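Superoxide dismutase [Cu-Zn] (Bacteroidetes bacterium GWA2_30_7, PDB 7B4O) probably catalyses, as a copper-zinc superoxide dismutase, the disproportionation of superoxide to dioxygen and hydrogen peroxide, here with zinc in its metal sites. Local coordinates at residues Gln7-Val12 against Gly147-Gly152; Gly23-Thr28 against Val36-Asn41; Tyr19-Val24 against Arg143-Val148. All blocks are in the same frame, centred on the assembly; numbering follows the deposited sequence.

Contact 1 of 3, residues Gln7-Val12 against Gly147-Gly152; sequences QKAVCV and GVIGIG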
# COMPACT_ATOMS: atom_id res chain seq x y z
N GLN A 7 11.97 -3.33 9.94
CA GLN A 7 13.30 -3.52 9.30
C GLN A 7 13.15 -3.59 7.78
O GLN A 7 14.17 -3.52 7.09
CB GLN A 7 13.95 -4.83 9.76
CG GLN A 7 14.20 -4.92 11.25
CD GLN A 7 15.12 -3.82 11.73
OE1 GLN A 7 14.73 -2.99 12.56
NE2 GLN A 7 16.33 -3.78 11.19
N LYS A 8 11.93 -3.79 7.29
CA LYS A 8 11.68 -4.05 5.86
C LYS A 8 10.36 -3.42 5.46
O LYS A 8 9.38 -3.51 6.21
CB LYS A 8 11.67 -5.56 5.59
CG LYS A 8 11.43 -5.96 4.15
CD LYS A 8 11.60 -7.43 3.92
CE LYS A 8 11.08 -7.87 2.57
NZ LYS A 8 11.15 -9.34 2.41
N ALA A 9 10.34 -2.80 4.28
CA ALA A 9 9.10 -2.30 3.67
C ALA A 9 9.00 -2.88 2.27
O ALA A 9 10.04 -3.16 1.65
CB ALA A 9 9.07 -0.79 3.64
N VAL A 10 7.77 -3.08 1.82
CA VAL A 10 7.50 -3.73 0.52
C VAL A 10 6.48 -2.87 -0.21
O VAL A 10 5.50 -2.44 0.40
CB VAL A 10 7.01 -5.17 0.72
CG1 VAL A 10 6.72 -5.81 -0.63
CG2 VAL A 10 8.00 -6.01 1.50
N CYS A 11 6.68 -2.72 -1.51
CA CYS A 11 5.75 -1.97 -2.38
C CYS A 11 5.54 -2.75 -3.66
O CYS A 11 6.52 -2.96 -4.41
CB CYS A 11 6.30 -0.59 -2.69
SG CYS A 11 5.15 0.37 -3.69
N VAL A 12 4.31 -3.17 -3.89
CA VAL A 12 3.92 -3.79 -5.18
C VAL A 12 3.33 -2.68 -6.03
O VAL A 12 2.40 -1.98 -5.56
CB VAL A 12 2.95 -4.96 -4.99
CG1 VAL A 12 2.57 -5.55 -6.34
CG2 VAL A 12 3.52 -6.01 -4.06
N GLY A 147 2.13 2.40 -6.34
CA GLY A 147 1.90 1.41 -5.29
C GLY A 147 2.07 2.03 -3.93
O GLY A 147 2.66 3.11 -3.86
N VAL A 148 1.58 1.37 -2.90
CA VAL A 148 1.67 1.86 -1.51
C VAL A 148 2.73 1.05 -0.77
O VAL A 148 2.80 -0.17 -0.92
CB VAL A 148 0.30 1.83 -0.81
CG1 VAL A 148 0.41 2.27 0.65
CG2 VAL A 148 -0.70 2.68 -1.57
N ILE A 149 3.56 1.74 -0.01
CA ILE A 149 4.68 1.13 0.75
C ILE A 149 4.15 0.59 2.07
O ILE A 149 3.62 1.36 2.90
CB ILE A 149 5.80 2.17 0.96
CG1 ILE A 149 6.28 2.73 -0.38
CG2 ILE A 149 6.94 1.56 1.77
CD1 ILE A 149 7.16 3.97 -0.24
N GLY A 150 4.29 -0.73 2.26
CA GLY A 150 3.79 -1.41 3.45
C GLY A 150 4.89 -1.97 4.32
O GLY A 150 6.05 -2.08 3.88
N ILE A 151 4.49 -2.38 5.52
CA ILE A 151 5.40 -3.00 6.53
C ILE A 151 5.64 -4.46 6.14
O ILE A 151 4.65 -5.20 6.01
CB ILE A 151 4.77 -2.85 7.93
CG1 ILE A 151 4.69 -1.38 8.32
CG2 ILE A 151 5.53 -3.67 8.95
CD1 ILE A 151 3.84 -1.11 9.53
N GLY A 152 6.90 -4.84 5.98
CA GLY A 152 7.32 -6.24 5.73
C GLY A 152 7.75 -6.95 6.99
O GLY A 152 8.01 -6.28 7.99
O HOH W 1 10.31 -5.40 9.33
O HOH W 2 2.18 -2.63 -2.06
O HOH W 3 0.35 -1.11 -4.02

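Contact 2 of 3, residues Gly23-Thr28 against Val36-Asn41; sequences GVITFT and VVADLN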
# COMPACT_ATOMS: atom_id res chain seq x y z
N GLY A 23 5.58 -4.55 -10.80
CA GLY A 23 6.82 -4.99 -10.16
C GLY A 23 6.77 -4.86 -8.66
O GLY A 23 5.69 -4.52 -8.10
N VAL A 24 7.90 -5.13 -8.05
CA VAL A 24 8.04 -5.15 -6.58
C VAL A 24 9.28 -4.34 -6.21
O VAL A 24 10.34 -4.50 -6.85
CB VAL A 24 8.12 -6.58 -6.02
CG1 VAL A 24 8.24 -6.58 -4.50
CG2 VAL A 24 6.94 -7.43 -6.47
N ILE A 25 9.11 -3.51 -5.19
CA ILE A 25 10.21 -2.71 -4.60
C ILE A 25 10.31 -3.10 -3.12
O ILE A 25 9.27 -3.14 -2.46
CB ILE A 25 9.96 -1.20 -4.78
CG1 ILE A 25 9.72 -0.86 -6.25
CG2 ILE A 25 11.10 -0.40 -4.18
CD1 ILE A 25 8.74 0.24 -6.45
N THR A 26 11.51 -3.40 -2.66
CA THR A 26 11.76 -3.67 -1.23
C THR A 26 12.74 -2.63 -0.69
O THR A 26 13.63 -2.17 -1.43
CB THR A 26 12.24 -5.09 -0.99
OG1 THR A 26 13.54 -5.23 -1.56
CG2 THR A 26 11.27 -6.12 -1.54
N PHE A 27 12.55 -2.32 0.58
CA PHE A 27 13.40 -1.41 1.36
C PHE A 27 13.86 -2.20 2.57
O PHE A 27 12.99 -2.62 3.34
CB PHE A 27 12.61 -0.17 1.76
CG PHE A 27 11.96 0.58 0.63
CD1 PHE A 27 10.70 0.23 0.16
CD2 PHE A 27 12.59 1.66 0.05
CE1 PHE A 27 10.12 0.92 -0.88
CE2 PHE A 27 11.99 2.38 -0.97
CZ PHE A 27 10.75 2.02 -1.43
N THR A 28 15.16 -2.39 2.75
CA THR A 28 15.70 -3.21 3.86
C THR A 28 16.72 -2.37 4.63
O THR A 28 17.64 -1.83 3.99
CB THR A 28 16.26 -4.53 3.34
OG1 THR A 28 15.24 -5.16 2.55
CG2 THR A 28 16.70 -5.45 4.45
N VAL A 36 17.51 -0.16 -1.24
CA VAL A 36 16.34 -0.10 -2.16
C VAL A 36 16.60 -1.10 -3.28
O VAL A 36 17.67 -1.00 -3.90
CB VAL A 36 16.14 1.32 -2.72
CG1 VAL A 36 14.93 1.40 -3.64
CG2 VAL A 36 16.04 2.32 -1.58
N VAL A 37 15.69 -2.05 -3.46
CA VAL A 37 15.78 -3.04 -4.57
C VAL A 37 14.46 -3.00 -5.33
O VAL A 37 13.41 -3.29 -4.73
CB VAL A 37 16.07 -4.46 -4.06
CG1 VAL A 37 16.11 -5.44 -5.23
CG2 VAL A 37 17.36 -4.51 -3.28
N ALA A 38 14.52 -2.69 -6.62
CA ALA A 38 13.34 -2.61 -7.49
C ALA A 38 13.51 -3.59 -8.63
O ALA A 38 14.59 -3.65 -9.24
CB ALA A 38 13.14 -1.21 -8.00
N ASP A 39 12.44 -4.35 -8.90
CA ASP A 39 12.37 -5.28 -10.04
C ASP A 39 11.04 -5.04 -10.73
O ASP A 39 10.01 -5.47 -10.18
CB ASP A 39 12.55 -6.72 -9.59
CG ASP A 39 13.97 -6.96 -9.12
OD1 ASP A 39 14.87 -6.98 -9.99
OD2 ASP A 39 14.16 -7.06 -7.91
N LEU A 40 11.07 -4.33 -11.86
CA LEU A 40 9.85 -3.93 -12.59
C LEU A 40 9.88 -4.52 -14.00
O LEU A 40 10.95 -4.88 -14.51
CB LEU A 40 9.77 -2.40 -12.68
CG LEU A 40 10.07 -1.61 -11.41
CD1 LEU A 40 9.86 -0.12 -11.66
CD2 LEU A 40 9.24 -2.07 -10.21
N ASN A 41 8.70 -4.60 -14.60
CA ASN A 41 8.53 -5.05 -16.00
C ASN A 41 7.51 -4.16 -16.70
O ASN A 41 6.77 -3.42 -16.03
CB ASN A 41 8.09 -6.51 -16.04
CG ASN A 41 9.13 -7.45 -15.45
OD1 ASN A 41 10.13 -7.76 -16.09
ND2 ASN A 41 8.92 -7.87 -14.21
O HOH W 4 12.17 -6.66 -6.00

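Contact 3 of 3, residues Tyr19-Val24 against Arg143-Val148; sequences YKVTGV and RVACGV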
# COMPACT_ATOMS: atom_id res chain seq x y z
N TYR A 19 -1.20 2.03 -19.06
CA TYR A 19 0.14 1.40 -19.02
C TYR A 19 0.03 -0.05 -18.53
O TYR A 19 -1.05 -0.48 -18.14
CB TYR A 19 1.07 2.26 -18.15
CG TYR A 19 1.29 3.63 -18.73
CD1 TYR A 19 2.23 3.84 -19.73
CD2 TYR A 19 0.52 4.71 -18.33
CE1 TYR A 19 2.42 5.09 -20.29
CE2 TYR A 19 0.70 5.97 -18.89
CZ TYR A 19 1.65 6.17 -19.87
OH TYR A 19 1.85 7.41 -20.41
N LYS A 20 1.16 -0.77 -18.55
CA LYS A 20 1.24 -2.21 -18.19
C LYS A 20 2.38 -2.45 -17.20
O LYS A 20 2.75 -3.60 -16.97
CB LYS A 20 1.42 -3.07 -19.45
CG LYS A 20 2.65 -2.73 -20.27
CD LYS A 20 3.01 -3.72 -21.36
CE LYS A 20 4.34 -3.35 -22.01
NZ LYS A 20 4.82 -4.39 -22.95
N VAL A 21 2.92 -1.38 -16.61
CA VAL A 21 4.11 -1.46 -15.71
C VAL A 21 3.70 -2.14 -14.40
O VAL A 21 2.73 -1.72 -13.78
CB VAL A 21 4.69 -0.05 -15.45
CG1 VAL A 21 5.81 -0.11 -14.42
CG2 VAL A 21 5.16 0.62 -16.73
N THR A 22 4.47 -3.15 -14.00
CA THR A 22 4.26 -3.93 -12.76
C THR A 22 5.60 -4.14 -12.07
O THR A 22 6.65 -3.94 -12.70
CB THR A 22 3.62 -5.29 -13.04
OG1 THR A 22 4.52 -6.06 -13.84
CG2 THR A 22 2.28 -5.17 -13.74
N GLY A 23 5.58 -4.55 -10.80
CA GLY A 23 6.82 -4.99 -10.16
C GLY A 23 6.77 -4.86 -8.66
O GLY A 23 5.69 -4.52 -8.10
N VAL A 24 7.90 -5.13 -8.05
CA VAL A 24 8.04 -5.15 -6.58
C VAL A 24 9.28 -4.34 -6.21
O VAL A 24 10.34 -4.50 -6.85
CB VAL A 24 8.12 -6.58 -6.02
CG1 VAL A 24 8.24 -6.58 -4.50
CG2 VAL A 24 6.94 -7.43 -6.47
N ARG A 143 2.50 9.60 -14.90
CA ARG A 143 2.67 8.52 -13.91
C ARG A 143 2.23 7.22 -14.57
O ARG A 143 1.06 7.15 -15.00
CB ARG A 143 1.84 8.86 -12.68
CG ARG A 143 2.17 10.22 -12.10
CD ARG A 143 1.28 10.66 -10.95
NE ARG A 143 1.71 11.99 -10.55
CZ ARG A 143 1.55 12.52 -9.35
NH1 ARG A 143 0.94 11.86 -8.38
NH2 ARG A 143 2.01 13.74 -9.13
N VAL A 144 3.13 6.26 -14.67
CA VAL A 144 2.85 4.99 -15.39
C VAL A 144 2.51 3.89 -14.40
O VAL A 144 1.96 2.86 -14.82
CB VAL A 144 4.00 4.57 -16.33
CG1 VAL A 144 4.28 5.66 -17.35
CG2 VAL A 144 5.27 4.17 -15.62
N ALA A 145 2.84 4.06 -13.12
CA ALA A 145 2.57 3.01 -12.11
C ALA A 145 2.55 3.62 -10.72
O ALA A 145 3.19 4.66 -10.51
CB ALA A 145 3.57 1.89 -12.22
N CYS A 146 1.81 3.00 -9.82
CA CYS A 146 1.58 3.50 -8.44
C CYS A 146 1.54 2.29 -7.52
O CYS A 146 0.91 1.26 -7.88
CB CYS A 146 0.29 4.30 -8.36
SG CYS A 146 0.00 5.14 -6.78
N GLY A 147 2.13 2.40 -6.34
CA GLY A 147 1.90 1.41 -5.29
C GLY A 147 2.07 2.03 -3.93
O GLY A 147 2.66 3.11 -3.86
N VAL A 148 1.58 1.37 -2.90
CA VAL A 148 1.67 1.86 -1.51
C VAL A 148 2.73 1.05 -0.77
O VAL A 148 2.80 -0.17 -0.92
CB VAL A 148 0.30 1.83 -0.81
CG1 VAL A 148 0.41 2.27 0.65
CG2 VAL A 148 -0.70 2.68 -1.57

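Contact 1 of 3, residues Gln7-Val12 against Gly147-Gly152
The first and last strands of the Greek-key beta-barrel lie side by side here, strands 8-15 and 143-151 running antiparallel, with a 152° angle between the short segments. At the hydrogen-bonded pair Val10 and Gly150 the bonds run both ways: Gly150 N gives a nearly straight bond to Val10 O at 2.8 Å (N-H...O 172°), and Val10 N returns one to Gly150 O. Further along, Gly152 N reaches Lys8 O at 2.8 Å, with the donor well above the carbonyl plane. Toward Val12 the direct bonding gives way to two bridging waters. One accepts from Val12 N and donates to Val148 O; the other accepts from Val148 N and donates to Val12 O, so all four backbone groups find partners although the strands have drawn apart. A third water joins Gln7 N to Gly152 O at the opposite end.

On the buried face Ala9 and Cys11 flank Ile149, whose two branches divide the work: CG2, anti to the backbone N, meets Ala9 CB at 3.7 Å, while CG1 approaches Cys11 CB. Cys11 SG, also anti to its backbone N (chi1 -178°), lies against the backbone and comes within 3.5 Å of Gly147 C. A side chain at Gly147 would collide with Cys11 SG and with Val12 O, which is consistent with a glycine at this position. The small Ala9 suits a spot crowded by Phe112, Ile119 and Phe27, and Met123 of strand 122-126 packs on Cys11 and Ile149. Elsewhere Val148 packs on Val148 of the second subunit and Val10 on Asp57 of that subunit, so the strand pair also contributes to the dimer contact. Such pairing of the chain's two terminal strands is characteristic of the Cu,Zn superoxide dismutase barrel.

Contact 2 of 3, residues Gly23-Thr28 against Val36-Asn41
Phe27 and Val36 lie side by side on the buried face of this antiparallel hairpin, pointing the same way, and Val36 CG2 comes 3.9 Å from Phe27 CD2. Next along that face, Ile25 sets CG1, beside its backbone N, against Ala38 CB at 3.9 Å; the short alanine suits a place that Ile93 also covers. Ile25 crosses Leu40 obliquely, and Leu40 CD2 folds over Gly23 CA at 3.8 Å. Any CB on Gly23 would strike that methyl, and its phi of 156° would in any case be hard for another residue.

On the other face Thr26 and Val37 are likewise side by side and point the same way, Thr26 OG1 lying 3.6 Å from Val37 CB. Four backbone bonds hold the two strands: Val24 with Asp39 and Thr26 with Val37, each pair bonding both ways. A water donates to both Val24 O and Asp39 OD2, tying the carboxylate to the backbone, while Asp39 OD1 accepts from His102 ND1. Because His102 and Glu104 bind a zinc ion, Asp39 probably acts as a second-shell group orienting that imidazole. This is a beta hairpin, strands 22-30 and 33-41, of the Greek-key barrel.

Contact 3 of 3, residues Tyr19-Val24 against Arg143-Val148
Strand 143-151 of the Greek-key barrel, tied through Cys146 to Cys58 by a disulfide, carries a classic beta bulge at Val144 and Ala145, both facing Val125, and here it packs against the turn leading into strand 22-30. Arg143 points away from that turn, its NH1 gripped by Gly63 O and Gly67 O, and its side chain lies about 6 Å from a bound zinc ion beside the ligand His126. This is consistent with the active-site arginine of the family, which helps guide superoxide to the metal.

Val144 makes the largest single contribution. Its CG1 sits over the centre of the Tyr19 ring, 3.5 Å from the centroid and 11° off the ring normal, a CH-pi contact in which the two side chains cross at about a right angle. Tyr19 CB rests 3.5 Å from Val144 O. An alanine in place of Tyr19 would remove the ring and its CH-pi contact, and would probably loosen the seat of Val144 CG1. The second methyl, CG2, in the crowded position between backbone N and carbonyl carbon, meets Val21 CG2 at 3.7 Å, so a branched residue can serve both neighbours. The short Ala145 suits the place between Val21 and Ile13: its CB lies 3.7 Å from Val21 CG1.

Overall arrangement
Contacts 1 and 2 are neighbouring strand pairs of one antiparallel sheet, whereas contact 3 packs the loop before strand 22-30 on strand 143-151. The centres of contacts 1 and 2 lie 10 Å apart, and probable hydrogen bonds stitch strand 8-15 to strand 22-30: Cys11 O to Ile25 N and Ala9 N to Phe27 O, both at 2.8 Å. Contact 3 shares Gly147 and Val148 with contact 1 and Gly23 and Val24 with contact 2; Asn41 N and Thr22 O, 2.9 Å apart, link it to the hairpin. Arg143 of contact 3 approaches one zinc; the side chain of Val37 is about 6 Å from a zinc, that of Ile149 about 12 Å.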